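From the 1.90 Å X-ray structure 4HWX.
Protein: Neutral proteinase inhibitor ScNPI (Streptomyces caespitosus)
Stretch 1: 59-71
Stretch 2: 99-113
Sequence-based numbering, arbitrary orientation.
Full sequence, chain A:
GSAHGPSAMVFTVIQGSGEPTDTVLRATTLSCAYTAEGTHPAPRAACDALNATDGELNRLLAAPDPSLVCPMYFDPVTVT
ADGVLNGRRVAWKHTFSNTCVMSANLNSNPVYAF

Stretch 1 (59-71) RLLAAPDPSLVCP
Stretch 2, residues 99-113: TCVMSANLNSNPVYA

Stretch 1 leaves a 3-10 segment at Leu-60 and runs on as loop, antiparallel in order to stretch 2, whose helix spans 99-105: Leu-61 lies opposite Leu-106 (CA-CA 5.1 Å), Pro-64 opposite Ala-104 (CA-CA 5.2 Å) and Cys-70 opposite Cys-100 (CA-CA 5.7 Å). Together they bury 713 Å².

Leu-60 (phi/psi -72/-24, chi1 m, chi2 t) points toward stretch 2 and is buried there, its branched apolar end filling space against Val-111 and Tyr-112. Leu-60 CD2 lies 3.8 Å from Val-111 CG2, and CD1, which also touches Val-111, is at the edge of the Tyr-112 ring, 4.1 Å from CE2. Leu-61 (chi1 m, -78°; chi2 p, 84°) then turns extended (-86/140), bringing its CA within 3.3 Å of Asn-105 O in a CA-H...O contact; Leu-61 CD1 lies 4.4 Å from Leu-106 CD2. Asn-105 O also accepts the one direct hydrogen bond between the stretches, from Ala-62 N (3.0 Å, 162°). The amide of Asn-105 (chi1 m, chi2 -86°) serves two partners: ND2 donates back to Val-101 O at 2.9 Å, and OD1 accepts from a water at 2.8 Å that also donates weakly to Ala-62 O at 3.4 Å.

Pro-64 (-67/163, C-gamma exo) sets CB 4.0 Å from Ala-104 CB, whose small methyl permits this close packing. A second water accepts from Asp-65 N (3.0 Å) and donates to Ala-104 O (2.7 Å). A type I turn follows, Asp-65 to Leu-68, closed by Leu-68 N to Asp-65 O (3.1 Å); the carboxylate suits it, Asp-65 OD1 accepting from both Ser-67 N (3.0 Å) and Ser-67 OG (2.8 Å). Leu-68 (m, t) returns CD1 to 4.0 Å from Ala-104 CB.

Extended Cys-70 (-133/149, chi1 m) closes the covalent link: its SG bonds Cys-100 SG (chi1 t) at 2.1 Å, chi3 -81°. Pro-71 CD covers Cys-100 CB at 3.9 Å.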

# COMPACT_ATOMS: atom_id res chain seq x y z
N ARG A 59 -15.38 -6.52 -7.24
CA ARG A 59 -16.03 -5.96 -8.44
C ARG A 59 -15.00 -5.64 -9.54
O ARG A 59 -15.41 -5.35 -10.67
CB ARG A 59 -16.88 -4.72 -8.10
CG ARG A 59 -18.13 -5.11 -7.33
CD ARG A 59 -18.99 -3.94 -6.88
NE ARG A 59 -20.01 -4.42 -5.96
CZ ARG A 59 -20.64 -3.68 -5.05
NH1 ARG A 59 -20.36 -2.38 -4.93
NH2 ARG A 59 -21.54 -4.22 -4.25
N LEU A 60 -13.67 -5.73 -9.25
CA LEU A 60 -12.62 -5.56 -10.27
C LEU A 60 -12.61 -6.80 -11.20
O LEU A 60 -12.13 -6.73 -12.32
CB LEU A 60 -11.22 -5.35 -9.65
CG LEU A 60 -10.97 -4.04 -8.89
CD1 LEU A 60 -9.59 -4.02 -8.28
CD2 LEU A 60 -11.14 -2.82 -9.78
N LEU A 61 -13.11 -7.94 -10.70
CA LEU A 61 -13.20 -9.17 -11.47
C LEU A 61 -14.50 -9.14 -12.24
O LEU A 61 -15.50 -8.63 -11.72
CB LEU A 61 -13.11 -10.42 -10.57
CG LEU A 61 -11.72 -10.82 -10.08
CD1 LEU A 61 -11.33 -10.05 -8.87
CD2 LEU A 61 -11.69 -12.28 -9.70
N ALA A 62 -14.48 -9.60 -13.49
CA ALA A 62 -15.68 -9.62 -14.33
C ALA A 62 -15.78 -10.94 -15.08
O ALA A 62 -14.75 -11.57 -15.31
CB ALA A 62 -15.66 -8.45 -15.30
N ALA A 63 -17.01 -11.38 -15.42
CA ALA A 63 -17.22 -12.60 -16.22
C ALA A 63 -16.37 -12.46 -17.49
O ALA A 63 -16.42 -11.42 -18.16
CB ALA A 63 -18.71 -12.76 -16.55
N PRO A 64 -15.47 -13.41 -17.77
CA PRO A 64 -14.55 -13.22 -18.92
C PRO A 64 -15.22 -13.23 -20.29
O PRO A 64 -16.32 -13.74 -20.42
CB PRO A 64 -13.62 -14.44 -18.82
CG PRO A 64 -13.70 -14.88 -17.38
CD PRO A 64 -15.14 -14.65 -17.02
N ASP A 65 -14.51 -12.72 -21.32
CA ASP A 65 -14.96 -12.82 -22.72
C ASP A 65 -15.20 -14.34 -22.96
O ASP A 65 -14.30 -15.15 -22.72
CB ASP A 65 -13.91 -12.21 -23.67
CG ASP A 65 -14.04 -12.51 -25.17
OD1 ASP A 65 -15.00 -13.24 -25.56
OD2 ASP A 65 -13.15 -12.08 -25.93
N PRO A 66 -16.44 -14.74 -23.28
CA PRO A 66 -16.76 -16.17 -23.37
C PRO A 66 -15.99 -16.95 -24.47
O PRO A 66 -15.98 -18.18 -24.42
CB PRO A 66 -18.27 -16.18 -23.62
CG PRO A 66 -18.56 -14.86 -24.23
CD PRO A 66 -17.65 -13.92 -23.52
N SER A 67 -15.32 -16.26 -25.41
CA SER A 67 -14.52 -16.90 -26.47
C SER A 67 -13.07 -17.17 -26.02
O SER A 67 -12.33 -17.83 -26.75
CB SER A 67 -14.53 -16.05 -27.74
OG SER A 67 -13.80 -14.85 -27.55
N LEU A 68 -12.64 -16.66 -24.85
CA LEU A 68 -11.29 -16.90 -24.36
C LEU A 68 -11.09 -18.35 -23.91
O LEU A 68 -12.01 -18.97 -23.38
CB LEU A 68 -10.93 -15.96 -23.20
CG LEU A 68 -10.90 -14.43 -23.51
CD1 LEU A 68 -10.65 -13.63 -22.25
CD2 LEU A 68 -9.84 -14.08 -24.56
N VAL A 69 -9.89 -18.89 -24.15
CA VAL A 69 -9.51 -20.23 -23.74
C VAL A 69 -8.21 -20.13 -22.95
O VAL A 69 -7.36 -19.30 -23.28
CB VAL A 69 -9.42 -21.26 -24.92
CG1 VAL A 69 -10.79 -21.49 -25.57
CG2 VAL A 69 -8.38 -20.85 -25.97
N CYS A 70 -8.05 -20.96 -21.90
CA CYS A 70 -6.83 -20.94 -21.08
C CYS A 70 -6.34 -22.37 -20.84
O CYS A 70 -7.16 -23.29 -20.68
CB CYS A 70 -7.08 -20.25 -19.73
SG CYS A 70 -7.12 -18.42 -19.80
N PRO A 71 -5.01 -22.54 -20.70
CA PRO A 71 -4.50 -23.85 -20.23
C PRO A 71 -4.92 -24.02 -18.76
O PRO A 71 -5.16 -23.02 -18.06
CB PRO A 71 -2.98 -23.72 -20.42
CG PRO A 71 -2.70 -22.27 -20.25
CD PRO A 71 -3.92 -21.54 -20.79
N THR A 99 -1.62 -17.26 -14.96
CA THR A 99 -1.67 -15.91 -15.55
C THR A 99 -2.74 -15.75 -16.60
O THR A 99 -3.32 -14.66 -16.69
CB THR A 99 -0.31 -15.52 -16.13
OG1 THR A 99 0.02 -16.43 -17.18
CG2 THR A 99 0.78 -15.46 -15.06
N CYS A 100 -3.02 -16.81 -17.40
CA CYS A 100 -4.07 -16.72 -18.42
C CYS A 100 -5.43 -16.47 -17.74
O CYS A 100 -6.20 -15.63 -18.21
CB CYS A 100 -4.10 -17.99 -19.28
SG CYS A 100 -5.31 -17.93 -20.63
N VAL A 101 -5.74 -17.23 -16.68
CA VAL A 101 -7.00 -17.13 -15.92
C VAL A 101 -7.10 -15.72 -15.27
O VAL A 101 -8.16 -15.08 -15.29
CB VAL A 101 -7.16 -18.27 -14.87
CG1 VAL A 101 -8.45 -18.09 -14.05
CG2 VAL A 101 -7.16 -19.64 -15.56
N MET A 102 -5.98 -15.22 -14.77
CA MET A 102 -5.92 -13.88 -14.20
C MET A 102 -6.31 -12.83 -15.23
O MET A 102 -7.20 -12.01 -14.96
CB MET A 102 -4.51 -13.58 -13.66
CG MET A 102 -4.35 -12.14 -13.26
SD MET A 102 -2.76 -11.80 -12.49
CE MET A 102 -2.64 -9.97 -12.87
N SER A 103 -5.67 -12.90 -16.41
CA SER A 103 -5.94 -11.96 -17.52
C SER A 103 -7.42 -12.03 -17.94
O SER A 103 -8.06 -10.96 -18.09
CB SER A 103 -5.02 -12.24 -18.71
OG SER A 103 -5.35 -11.40 -19.80
N ALA A 104 -7.98 -13.25 -18.05
CA ALA A 104 -9.38 -13.45 -18.46
C ALA A 104 -10.37 -12.78 -17.49
O ALA A 104 -11.34 -12.15 -17.94
CB ALA A 104 -9.70 -14.93 -18.58
N ASN A 105 -10.11 -12.89 -16.18
CA ASN A 105 -11.02 -12.35 -15.16
C ASN A 105 -10.77 -10.90 -14.79
O ASN A 105 -11.64 -10.29 -14.18
CB ASN A 105 -10.93 -13.19 -13.90
CG ASN A 105 -11.62 -14.51 -14.07
OD1 ASN A 105 -12.83 -14.62 -13.87
ND2 ASN A 105 -10.88 -15.51 -14.53
N LEU A 106 -9.59 -10.36 -15.13
CA LEU A 106 -9.31 -8.98 -14.76
C LEU A 106 -9.54 -8.05 -15.92
O LEU A 106 -8.94 -6.97 -15.94
CB LEU A 106 -7.92 -8.79 -14.14
CG LEU A 106 -7.86 -9.06 -12.64
CD1 LEU A 106 -6.43 -8.99 -12.14
CD2 LEU A 106 -8.77 -8.08 -11.85
N ASN A 107 -10.44 -8.45 -16.86
CA ASN A 107 -10.95 -7.68 -18.01
C ASN A 107 -9.76 -7.21 -18.82
O ASN A 107 -8.95 -8.01 -19.30
CB ASN A 107 -11.76 -6.48 -17.42
CG ASN A 107 -12.81 -5.82 -18.27
OD1 ASN A 107 -12.74 -4.61 -18.53
ND2 ASN A 107 -13.89 -6.53 -18.55
N SER A 108 -9.66 -5.90 -18.95
CA SER A 108 -8.56 -5.07 -19.44
C SER A 108 -8.60 -3.88 -18.48
O SER A 108 -8.24 -2.74 -18.83
CB SER A 108 -8.74 -4.72 -20.91
OG SER A 108 -8.13 -5.71 -21.72
N ASN A 109 -9.10 -4.18 -17.23
CA ASN A 109 -9.30 -3.30 -16.10
C ASN A 109 -8.05 -2.51 -15.87
O ASN A 109 -6.97 -3.10 -15.70
CB ASN A 109 -9.69 -4.11 -14.85
CG ASN A 109 -10.27 -3.30 -13.73
OD1 ASN A 109 -9.58 -2.55 -13.07
ND2 ASN A 109 -11.56 -3.42 -13.50
N PRO A 110 -8.13 -1.17 -15.92
CA PRO A 110 -6.91 -0.36 -15.80
C PRO A 110 -6.10 -0.66 -14.52
O PRO A 110 -4.89 -0.60 -14.58
CB PRO A 110 -7.44 1.07 -15.80
CG PRO A 110 -8.72 0.98 -16.55
CD PRO A 110 -9.32 -0.32 -16.13
N VAL A 111 -6.77 -1.04 -13.40
CA VAL A 111 -6.12 -1.28 -12.10
C VAL A 111 -4.93 -2.23 -12.23
O VAL A 111 -3.84 -1.85 -11.80
CB VAL A 111 -7.11 -1.74 -11.00
CG1 VAL A 111 -6.37 -2.04 -9.69
CG2 VAL A 111 -8.18 -0.67 -10.75
N TYR A 112 -5.11 -3.41 -12.86
CA TYR A 112 -4.01 -4.35 -13.01
C TYR A 112 -3.40 -4.35 -14.43
O TYR A 112 -2.73 -5.31 -14.81
CB TYR A 112 -4.42 -5.77 -12.57
CG TYR A 112 -4.55 -5.83 -11.06
CD1 TYR A 112 -3.42 -5.85 -10.24
CD2 TYR A 112 -5.80 -5.67 -10.45
CE1 TYR A 112 -3.53 -5.79 -8.85
CE2 TYR A 112 -5.92 -5.66 -9.06
CZ TYR A 112 -4.79 -5.72 -8.26
OH TYR A 112 -4.90 -5.68 -6.89
N ALA A 113 -3.54 -3.23 -15.16
CA ALA A 113 -2.93 -3.10 -16.49
C ALA A 113 -1.51 -2.53 -16.34
O ALA A 113 -1.23 -1.37 -16.68
CB ALA A 113 -3.80 -2.23 -17.40
O HOH W 1 -14.59 -13.16 -12.31
O HOH W 2 -12.11 -11.19 -20.38